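Local structure of Ice-binding protein 1 (Shewanella frigidimarina, 6BG8) at residues G68-T72 with P73-V77; V79-S83 with M84-I88; S91-D94 with L95-Y99. The protein binds ice as an adhesin that holds the bacterium at the ice surface, inhibits ice-crystal growth and lowers the freezing point of aqueous solutions below the melting point. All blocks are in the same frame, centred on the assembly; numbering follows the deposited sequence.

Interaction 1: residues G68-T72 with P73-V77; sequences GDDST and PPYVV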
ATOM      1  N   GLY A  68      -1.098 -11.756  15.491  1.00  8.33           N
ATOM      2  CA  GLY A  68      -0.768 -11.649  16.904  1.00  7.88           C
ATOM      3  C   GLY A  68      -0.976 -12.921  17.701  1.00  8.72           C
ATOM      4  O   GLY A  68      -0.403 -13.054  18.792  1.00 11.66           O
ATOM      5  N   ASP A  69      -1.785 -13.848  17.200  1.00  7.44           N
ATOM      6  CA  ASP A  69      -1.938 -15.134  17.870  1.00 10.16           C
ATOM      7  C   ASP A  69      -0.823 -16.116  17.522  1.00  9.96           C
ATOM      8  O   ASP A  69      -0.802 -17.217  18.083  1.00 10.47           O
ATOM      9  CB  ASP A  69      -3.300 -15.756  17.525  1.00 10.44           C
ATOM     10  CG  ASP A  69      -3.397 -16.168  16.072  1.00 10.50           C
ATOM     11  OD1 ASP A  69      -3.103 -15.313  15.205  1.00 10.27           O
ATOM     12  OD2 ASP A  69      -3.751 -17.341  15.789  1.00  8.60           O
ATOM     13  N   ASP A  70       0.098 -15.749  16.629  1.00  6.90           N
ATOM     14  CA  ASP A  70       1.184 -16.649  16.239  1.00  7.52           C
ATOM     15  C   ASP A  70       2.017 -17.028  17.454  1.00  8.68           C
ATOM     16  O   ASP A  70       2.647 -16.167  18.080  1.00  9.31           O
ATOM     17  CB  ASP A  70       2.078 -15.992  15.181  1.00  7.21           C
ATOM     18  CG  ASP A  70       1.442 -15.960  13.799  1.00  9.34           C
ATOM     19  OD1 ASP A  70       0.406 -16.615  13.596  1.00  9.15           O
ATOM     20  OD2 ASP A  70       1.985 -15.268  12.908  1.00  7.49           O
ATOM     21  N   SER A  71       2.021 -18.316  17.794  1.00  9.94           N
ATOM     22  CA  SER A  71       2.769 -18.782  18.950  1.00 10.00           C
ATOM     23  C   SER A  71       4.191 -19.161  18.555  1.00 11.06           C
ATOM     24  O   SER A  71       4.467 -19.519  17.404  1.00  8.51           O
ATOM     25  CB  SER A  71       2.070 -19.981  19.598  1.00 14.39           C
ATOM     26  OG  SER A  71       2.008 -21.087  18.712  1.00 17.85           O
ATOM     27  N   THR A  72       5.093 -19.077  19.530  1.00 14.24           N
ATOM     28  CA  THR A  72       6.461 -19.570  19.410  1.00 12.05           C
ATOM     29  C   THR A  72       6.655 -20.682  20.431  1.00 13.37           C
ATOM     30  O   THR A  72       6.562 -20.421  21.642  1.00 14.47           O
ATOM     31  CB  THR A  72       7.483 -18.454  19.643  1.00 12.63           C
ATOM     32  OG1 THR A  72       7.353 -17.448  18.631  1.00 10.62           O
ATOM     33  CG2 THR A  72       8.907 -19.009  19.614  1.00 11.81           C
ATOM     34  N   PRO A  73       6.893 -21.935  20.019  1.00 12.50           N
ATOM     35  CA  PRO A  73       6.909 -22.399  18.623  1.00 12.69           C
ATOM     36  C   PRO A  73       5.513 -22.387  18.011  1.00 12.02           C
ATOM     37  O   PRO A  73       4.528 -22.341  18.757  1.00 14.31           O
ATOM     38  CB  PRO A  73       7.453 -23.834  18.733  1.00 12.93           C
ATOM     39  CG  PRO A  73       7.195 -24.239  20.146  1.00 13.49           C
ATOM     40  CD  PRO A  73       7.279 -22.993  20.965  1.00 14.51           C
ATOM     41  N   PRO A  74       5.417 -22.462  16.676  1.00 12.31           N
ATOM     42  CA  PRO A  74       6.510 -22.602  15.715  1.00  6.10           C
ATOM     43  C   PRO A  74       6.890 -21.317  14.986  1.00  9.01           C
ATOM     44  O   PRO A  74       7.858 -21.320  14.228  1.00 10.92           O
ATOM     45  CB  PRO A  74       5.933 -23.602  14.718  1.00 12.14           C
ATOM     46  CG  PRO A  74       4.493 -23.191  14.643  1.00 10.70           C
ATOM     47  CD  PRO A  74       4.112 -22.656  16.020  1.00 10.78           C
ATOM     48  N   TYR A  75       6.136 -20.241  15.198  1.00  8.44           N
ATOM     49  CA  TYR A  75       6.402 -18.990  14.499  1.00  9.90           C
ATOM     50  C   TYR A  75       7.609 -18.268  15.115  1.00  9.14           C
ATOM     51  O   TYR A  75       8.069 -18.593  16.214  1.00 10.12           O
ATOM     52  CB  TYR A  75       5.145 -18.111  14.516  1.00  9.44           C
ATOM     53  CG  TYR A  75       4.007 -18.728  13.727  1.00 10.82           C
ATOM     54  CD1 TYR A  75       3.086 -19.578  14.333  1.00  8.99           C
ATOM     55  CD2 TYR A  75       3.875 -18.490  12.365  1.00  9.61           C
ATOM     56  CE1 TYR A  75       2.060 -20.162  13.599  1.00  7.39           C
ATOM     57  CE2 TYR A  75       2.850 -19.073  11.630  1.00  9.23           C
ATOM     58  CZ  TYR A  75       1.947 -19.901  12.256  1.00 10.09           C
ATOM     59  OH  TYR A  75       0.929 -20.482  11.533  1.00 10.81           O
ATOM     60  N   VAL A  76       8.135 -17.289  14.374  1.00  8.11           N
ATOM     61  CA  VAL A  76       9.369 -16.593  14.731  1.00  8.68           C
ATOM     62  C   VAL A  76       9.066 -15.113  14.920  1.00 11.21           C
ATOM     63  O   VAL A  76       8.658 -14.430  13.971  1.00  9.09           O
ATOM     64  CB  VAL A  76      10.459 -16.780  13.664  1.00 11.58           C
ATOM     65  CG1 VAL A  76      11.702 -15.978  14.031  1.00 12.04           C
ATOM     66  CG2 VAL A  76      10.790 -18.261  13.498  1.00  9.75           C
ATOM     67  N   VAL A  77       9.329 -14.613  16.116  1.00  7.71           N
ATOM     68  CA  VAL A  77       9.106 -13.191  16.418  1.00  6.56           C
ATOM     69  C   VAL A  77      10.165 -12.352  15.712  1.00  8.13           C
ATOM     70  O   VAL A  77      11.371 -12.626  15.856  1.00 12.55           O
ATOM     71  CB  VAL A  77       9.153 -12.953  17.924  1.00 10.67           C
ATOM     72  CG1 VAL A  77       8.996 -11.460  18.223  1.00 12.96           C
ATOM     73  CG2 VAL A  77       8.081 -13.783  18.627  1.00 11.42           C
TER

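Interaction 2: residues V79-S83 with M84-I88; sequences VPYAS and MVAFI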
ATOM      1  N   VAL A  79      12.969  -9.737  15.013  1.00 13.72           N
ATOM      2  CA  VAL A  79      13.960  -8.994  15.793  1.00 13.01           C
ATOM      3  C   VAL A  79      13.629  -7.506  15.723  1.00 15.02           C
ATOM      4  O   VAL A  79      13.164  -7.034  14.670  1.00 15.29           O
ATOM      5  CB  VAL A  79      15.355  -9.294  15.235  1.00 20.42           C
ATOM      6  CG1 VAL A  79      16.309  -8.202  15.512  1.00 20.56           C
ATOM      7  CG2 VAL A  79      15.866 -10.610  15.784  1.00 19.83           C
ATOM      8  N   PRO A  80      13.806  -6.725  16.804  1.00 14.99           N
ATOM      9  CA  PRO A  80      14.305  -7.057  18.143  1.00 13.35           C
ATOM     10  C   PRO A  80      13.199  -7.271  19.175  1.00 14.01           C
ATOM     11  O   PRO A  80      13.435  -7.140  20.382  1.00 16.50           O
ATOM     12  CB  PRO A  80      15.122  -5.820  18.498  1.00 14.07           C
ATOM     13  CG  PRO A  80      14.281  -4.702  17.919  1.00 16.52           C
ATOM     14  CD  PRO A  80      13.593  -5.271  16.673  1.00 13.78           C
ATOM     15  N   TYR A  81      11.999  -7.600  18.714  1.00 12.28           N
ATOM     16  CA  TYR A  81      10.843  -7.598  19.601  1.00 10.06           C
ATOM     17  C   TYR A  81      10.847  -8.790  20.551  1.00 16.29           C
ATOM     18  O   TYR A  81      11.263  -9.897  20.196  1.00 13.17           O
ATOM     19  CB  TYR A  81       9.555  -7.566  18.779  1.00 10.52           C
ATOM     20  CG  TYR A  81       9.443  -6.259  18.051  1.00  9.40           C
ATOM     21  CD1 TYR A  81       8.964  -5.121  18.697  1.00  8.79           C
ATOM     22  CD2 TYR A  81       9.859  -6.137  16.735  1.00 11.00           C
ATOM     23  CE1 TYR A  81       8.884  -3.913  18.043  1.00 11.07           C
ATOM     24  CE2 TYR A  81       9.790  -4.932  16.079  1.00 12.73           C
ATOM     25  CZ  TYR A  81       9.301  -3.823  16.733  1.00  9.06           C
ATOM     26  OH  TYR A  81       9.238  -2.624  16.065  1.00 10.98           O
ATOM     27  N   ALA A  82      10.364  -8.549  21.768  1.00 12.39           N
ATOM     28  CA  ALA A  82      10.326  -9.564  22.810  1.00 10.71           C
ATOM     29  C   ALA A  82       9.213 -10.575  22.605  1.00 15.36           C
ATOM     30  O   ALA A  82       9.295 -11.688  23.135  1.00 14.20           O
ATOM     31  CB  ALA A  82      10.161  -8.895  24.176  1.00 14.59           C
ATOM     32  N   SER A  83       8.179 -10.210  21.857  1.00  8.97           N
ATOM     33  CA  SER A  83       7.015 -11.058  21.663  1.00 10.41           C
ATOM     34  C   SER A  83       6.355 -10.654  20.359  1.00 12.50           C
ATOM     35  O   SER A  83       6.587  -9.558  19.836  1.00 10.61           O
ATOM     36  CB  SER A  83       6.020 -10.920  22.814  1.00  9.36           C
ATOM     37  OG  SER A  83       5.504  -9.595  22.833  1.00 10.52           O
ATOM     38  N   MET A  84       5.533 -11.560  19.831  1.00  8.74           N
ATOM     39  CA  MET A  84       4.782 -11.224  18.631  1.00  7.68           C
ATOM     40  C   MET A  84       3.801 -10.093  18.905  1.00  8.65           C
ATOM     41  O   MET A  84       3.588  -9.229  18.051  1.00  9.07           O
ATOM     42  CB  MET A  84       4.063 -12.461  18.101  1.00 10.98           C
ATOM     43  CG  MET A  84       3.508 -12.273  16.710  1.00  9.48           C
ATOM     44  SD  MET A  84       4.812 -12.149  15.466  1.00  9.49           S
ATOM     45  CE  MET A  84       5.298 -13.870  15.274  1.00  7.88           C
ATOM     46  N   VAL A  85       3.194 -10.080  20.096  1.00  6.78           N
ATOM     47  CA  VAL A  85       2.297  -8.986  20.469  1.00  7.20           C
ATOM     48  C   VAL A  85       3.020  -7.644  20.396  1.00  5.69           C
ATOM     49  O   VAL A  85       2.480  -6.658  19.876  1.00  7.77           O
ATOM     50  CB  VAL A  85       1.711  -9.237  21.872  1.00  7.00           C
ATOM     51  CG1 VAL A  85       1.023  -7.986  22.399  1.00 11.29           C
ATOM     52  CG2 VAL A  85       0.740 -10.405  21.836  1.00 14.07           C
ATOM     53  N   ALA A  86       4.253  -7.581  20.903  1.00  7.78           N
ATOM     54  CA  ALA A  86       4.987  -6.318  20.862  1.00  6.71           C
ATOM     55  C   ALA A  86       5.294  -5.904  19.429  1.00  8.12           C
ATOM     56  O   ALA A  86       5.268  -4.712  19.101  1.00  6.05           O
ATOM     57  CB  ALA A  86       6.275  -6.427  21.673  1.00  6.06           C
ATOM     58  N   PHE A  87       5.593  -6.873  18.561  1.00  8.92           N
ATOM     59  CA  PHE A  87       5.852  -6.554  17.156  1.00  6.66           C
ATOM     60  C   PHE A  87       4.603  -5.999  16.489  1.00  8.60           C
ATOM     61  O   PHE A  87       4.671  -5.009  15.746  1.00  6.56           O
ATOM     62  CB  PHE A  87       6.347  -7.804  16.425  1.00  6.80           C
ATOM     63  CG  PHE A  87       6.287  -7.708  14.920  1.00  6.54           C
ATOM     64  CD1 PHE A  87       7.117  -6.836  14.231  1.00  8.43           C
ATOM     65  CD2 PHE A  87       5.402  -8.500  14.196  1.00  8.59           C
ATOM     66  CE1 PHE A  87       7.066  -6.751  12.848  1.00  8.02           C
ATOM     67  CE2 PHE A  87       5.348  -8.425  12.809  1.00  6.17           C
ATOM     68  CZ  PHE A  87       6.183  -7.541  12.135  1.00  7.32           C
ATOM     69  N   ILE A  88       3.452  -6.625  16.748  1.00  8.43           N
ATOM     70  CA  ILE A  88       2.190  -6.129  16.212  1.00  8.02           C
ATOM     71  C   ILE A  88       1.874  -4.749  16.786  1.00  6.73           C
ATOM     72  O   ILE A  88       1.349  -3.874  16.087  1.00  7.40           O
ATOM     73  CB  ILE A  88       1.062  -7.138  16.505  1.00  5.35           C
ATOM     74  CG1 ILE A  88       1.289  -8.481  15.772  1.00  5.99           C
ATOM     75  CG2 ILE A  88      -0.311  -6.513  16.211  1.00  8.34           C
ATOM     76  CD1 ILE A  88       1.161  -8.411  14.262  1.00  7.74           C
TER

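Interaction 3: residues S91-D94 with L95-Y99; sequences SRTD and LGIAY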
ATOM      1  N   SER A  91       3.895  -2.167  14.985  1.00  7.37           N
ATOM      2  CA  SER A  91       3.397  -2.043  13.622  1.00  6.68           C
ATOM      3  C   SER A  91       2.088  -1.267  13.594  1.00  6.42           C
ATOM      4  O   SER A  91       1.896  -0.392  12.741  1.00  7.66           O
ATOM      5  CB  SER A  91       3.231  -3.430  12.998  1.00  5.27           C
ATOM      6  OG  SER A  91       4.497  -4.051  12.843  1.00  7.32           O
ATOM      7  N   ARG A  92       1.185  -1.559  14.536  1.00  4.88           N
ATOM      8  CA  ARG A  92      -0.088  -0.846  14.582  1.00  6.47           C
ATOM      9  C   ARG A  92       0.133   0.644  14.820  1.00 10.32           C
ATOM     10  O   ARG A  92      -0.473   1.489  14.150  1.00  8.44           O
ATOM     11  CB  ARG A  92      -0.992  -1.444  15.671  1.00  9.11           C
ATOM     12  CG  ARG A  92      -2.404  -0.856  15.693  1.00  5.85           C
ATOM     13  CD  ARG A  92      -3.221  -1.321  16.898  1.00  5.73           C
ATOM     14  NE  ARG A  92      -3.390  -2.775  16.978  1.00  7.02           N
ATOM     15  CZ  ARG A  92      -2.725  -3.557  17.826  1.00  4.65           C
ATOM     16  NH1 ARG A  92      -1.825  -3.031  18.641  1.00  8.11           N
ATOM     17  NH2 ARG A  92      -2.932  -4.876  17.840  1.00  6.59           N
ATOM     18  N   THR A  93       1.011   0.985  15.766  1.00  8.39           N
ATOM     19  CA  THR A  93       1.273   2.391  16.060  1.00  8.71           C
ATOM     20  C   THR A  93       1.891   3.091  14.853  1.00  7.10           C
ATOM     21  O   THR A  93       1.456   4.182  14.459  1.00  6.81           O
ATOM     22  CB  THR A  93       2.188   2.494  17.283  1.00  6.09           C
ATOM     23  OG1 THR A  93       1.505   1.981  18.431  1.00  7.43           O
ATOM     24  CG2 THR A  93       2.604   3.943  17.553  1.00 10.16           C
ATOM     25  N   ASP A  94       2.896   2.462  14.235  1.00  7.34           N
ATOM     26  CA  ASP A  94       3.596   3.113  13.130  1.00  6.18           C
ATOM     27  C   ASP A  94       2.700   3.271  11.906  1.00  7.26           C
ATOM     28  O   ASP A  94       2.850   4.243  11.154  1.00  7.85           O
ATOM     29  CB  ASP A  94       4.867   2.338  12.780  1.00  6.88           C
ATOM     30  CG  ASP A  94       5.921   2.430  13.873  1.00  9.61           C
ATOM     31  OD1 ASP A  94       5.680   3.133  14.884  1.00  8.19           O
ATOM     32  OD2 ASP A  94       6.983   1.787  13.736  1.00  7.01           O
ATOM     33  N   LEU A  95       1.763   2.344  11.684  1.00  8.67           N
ATOM     34  CA  LEU A  95       0.795   2.544  10.610  1.00  9.54           C
ATOM     35  C   LEU A  95      -0.026   3.798  10.866  1.00  9.03           C
ATOM     36  O   LEU A  95      -0.216   4.628   9.972  1.00  5.72           O
ATOM     37  CB  LEU A  95      -0.123   1.323  10.476  1.00  4.56           C
ATOM     38  CG  LEU A  95      -1.245   1.415   9.441  1.00  6.88           C
ATOM     39  CD1 LEU A  95      -0.703   1.795   8.055  1.00  7.95           C
ATOM     40  CD2 LEU A  95      -1.983   0.075   9.360  1.00  6.72           C
ATOM     41  N   GLY A  96      -0.511   3.954  12.100  1.00  6.69           N
ATOM     42  CA  GLY A  96      -1.320   5.114  12.419  1.00  7.28           C
ATOM     43  C   GLY A  96      -0.559   6.410  12.232  1.00  7.22           C
ATOM     44  O   GLY A  96      -1.098   7.380  11.698  1.00  7.07           O
ATOM     45  N   ILE A  97       0.710   6.431  12.648  1.00  5.21           N
ATOM     46  CA  ILE A  97       1.547   7.616  12.476  1.00  7.49           C
ATOM     47  C   ILE A  97       1.647   7.980  11.003  1.00  8.92           C
ATOM     48  O   ILE A  97       1.459   9.140  10.614  1.00  6.71           O
ATOM     49  CB  ILE A  97       2.943   7.384  13.087  1.00  6.56           C
ATOM     50  CG1 ILE A  97       2.860   7.290  14.616  1.00  5.29           C
ATOM     51  CG2 ILE A  97       3.919   8.514  12.666  1.00  4.21           C
ATOM     52  CD1 ILE A  97       4.142   6.776  15.290  1.00  7.82           C
ATOM     53  N   ALA A  98       1.939   6.988  10.159  1.00  6.85           N
ATOM     54  CA  ALA A  98       2.159   7.274   8.743  1.00  3.03           C
ATOM     55  C   ALA A  98       0.872   7.717   8.049  1.00  6.13           C
ATOM     56  O   ALA A  98       0.900   8.629   7.210  1.00  6.80           O
ATOM     57  CB  ALA A  98       2.750   6.046   8.049  1.00 11.41           C
ATOM     58  N   TYR A  99      -0.256   7.048   8.330  1.00  5.22           N
ATOM     59  CA  TYR A  99      -1.522   7.508   7.763  1.00  4.83           C
ATOM     60  C   TYR A  99      -1.783   8.958   8.159  1.00  8.75           C
ATOM     61  O   TYR A  99      -2.169   9.787   7.321  1.00  8.53           O
ATOM     62  CB  TYR A  99      -2.692   6.614   8.206  1.00  8.33           C
ATOM     63  CG  TYR A  99      -4.020   7.137   7.674  1.00  7.00           C
ATOM     64  CD1 TYR A  99      -4.739   8.099   8.379  1.00  6.94           C
ATOM     65  CD2 TYR A  99      -4.527   6.705   6.453  1.00  7.71           C
ATOM     66  CE1 TYR A  99      -5.915   8.617   7.891  1.00  8.10           C
ATOM     67  CE2 TYR A  99      -5.719   7.219   5.955  1.00  6.93           C
ATOM     68  CZ  TYR A  99      -6.408   8.179   6.690  1.00  9.00           C
ATOM     69  OH  TYR A  99      -7.592   8.716   6.241  1.00 10.30           O
TER

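Interaction 1: residues G68-T72 with P73-V77
Pro73 and Pro74 each follow a cis peptide bond, and together they fold the chain back on Ser71. The Thr72-Pro73 cis bond brings the two CA atoms within 3.0 Å of each other. The O of Pro73 is taken by the hydroxyl of Ser71, with OG 2.8 Å from Pro73 O. A chi1 of 63° turns the Ser71 hydroxyl in over its own main chain, where it can make this bond. Pro74 adds little beyond its CD, which lies 3.4 Å from Ser71 O. Tyr75 closes the turn. Its N donates to Ser71 O at 2.9 Å, and the same oxygen lies at the edge of the Tyr75 ring. Tyr75 O in turn accepts from Thr72 OG1 at 2.8 Å. The hydroxyl stands well above the plane of that carbonyl, 55° out of it.

The Tyr75 ring carries the rest of the contact. The Asp70 carboxylate is stacked flat on it, with the two planes 5° apart. Asp70 OD1 stands 3.8 Å above the plane, over the ring centre. Asp70 CB also makes a CH-pi contact, 3.6 Å from Tyr75 CG. The carboxylate is not held by the ring alone: OD1 forms a salt bridge to Arg42, and OD2 accepts from Ala67 N. Arg42 also touches Tyr75. At the end, Val77 places CG2 beside Thr72 OG1, at 3.7 Å.

A bond from N of residue i+4 to O of residue i defines an alpha-turn. Here the turn spans Ser71 to Tyr75 and contains two cis prolines. It sits at the surface, in the loop from strand 65-66 to helix 84-103 of the ice-binding domain.

Interaction 2: residues V79-S83 with M84-I88
The backbone enters helix 84-103 at Ser83, the N-cap residue, whose O accepts from Phe87 N at 3.1 Å in the first turn of the helix. The capping bond itself is made by the side chain: Ser83 OG accepts from Ala86 N at 3.1 Å, with an N-H...O angle of 157°. A chi1 of 65° turns the hydroxyl inward over the helix start, where it meets that N-H. Two N-H groups of the opening turn, those of Ala86 and Phe87, are thereby given partners. Ser83 OG also rests against the methyl of Ala86.

Two residues before the cap, Tyr81 lays its ring beside the helix. The backbone of Phe87 meets one face of this ring, with Phe87 CA 3.8 Å from the ring centroid. That is a CH-pi contact. The two aromatic side chains cross at about a right angle. Their rings form an offset edge-to-face pair, with the edge of Phe87 toward the face of Tyr81, centroids 5.6 Å apart and planes at 62°. Ala86 adds its CB at 4.2 Å from Tyr81 CD1. The ring of Tyr81 is tied at its far end as well, since its OH is hydrogen-bonded to Glu10.

Phe87 is buried, and its ring also meets Tyr66 edge-to-face. Tyr81 thus sits at the outer end of a small aromatic group that joins the loop and the start of the helix to strand 65-66. The bent side chain of Met84 packs on Asp70. Within the aromatic pair, Phe87 CD1 lies 3.8 Å from Tyr81 CE2, with CE2 in the plane of the Phe87 ring.

Interaction 3: residues S91-D94 with L95-Y99
Thr93 and Ile97 lie one turn apart on helix 84-103, and their side chains cross obliquely on its exposed side. Thr93 offers its methyl: CG2 is 3.9 Å from Ile97 CD1. Ile97 CG1 stands anti to its own carbonyl carbon (chi1 -68°). This carries it back over the preceding turn, 3.4 Å from Thr93 O. That same oxygen accepts from Ile97 N at 3.0 Å. Thr93 OG1 bonds back to Asn89 O, one turn earlier.

Asp94 runs alongside Ile97 and points the same way, with OD1 4.0 Å from Ile97 CD1. This is a loose van der Waals contact of an oxygen with a methyl. The buried carboxylate has its polar partners outside 91-99: OD2 accepts from Glu10 N and OD1 from Gln90 NE2. Leu95 sets its CB 3.5 Å from Ser91 O, while its end turns to Phe203 and Leu17 of the strands.

Backbone bonds of the i to i+4 kind hold the turns, and Thr93 and Ile97 add one methyl-methyl contact on the exposed side. The buried acid is satisfied by two N-H donors, which probably favours its charged form.

How the interactions relate
The three interactions follow one another along the chain, in the part that leaves strand 65-66 and becomes helix 84-103. Interaction 1 lies in the loop, interaction 2 at the loop-to-helix junction, and interaction 3 further along the same helix. The centres of interactions 1 and 2 are about 10 Å apart and the two touch: Val77 CG1 packs on Ser83 O at 3.5 Å, and Met84 CE reaches Val76 O and Asp70 CB. Interactions 2 and 3 have centres about 15 Å apart and share the helix. Interactions 1 and 3 do not meet. Together they trace how the helix is started and laid alongside the beta-solenoid, along its axis, away from the probable ice-binding motif.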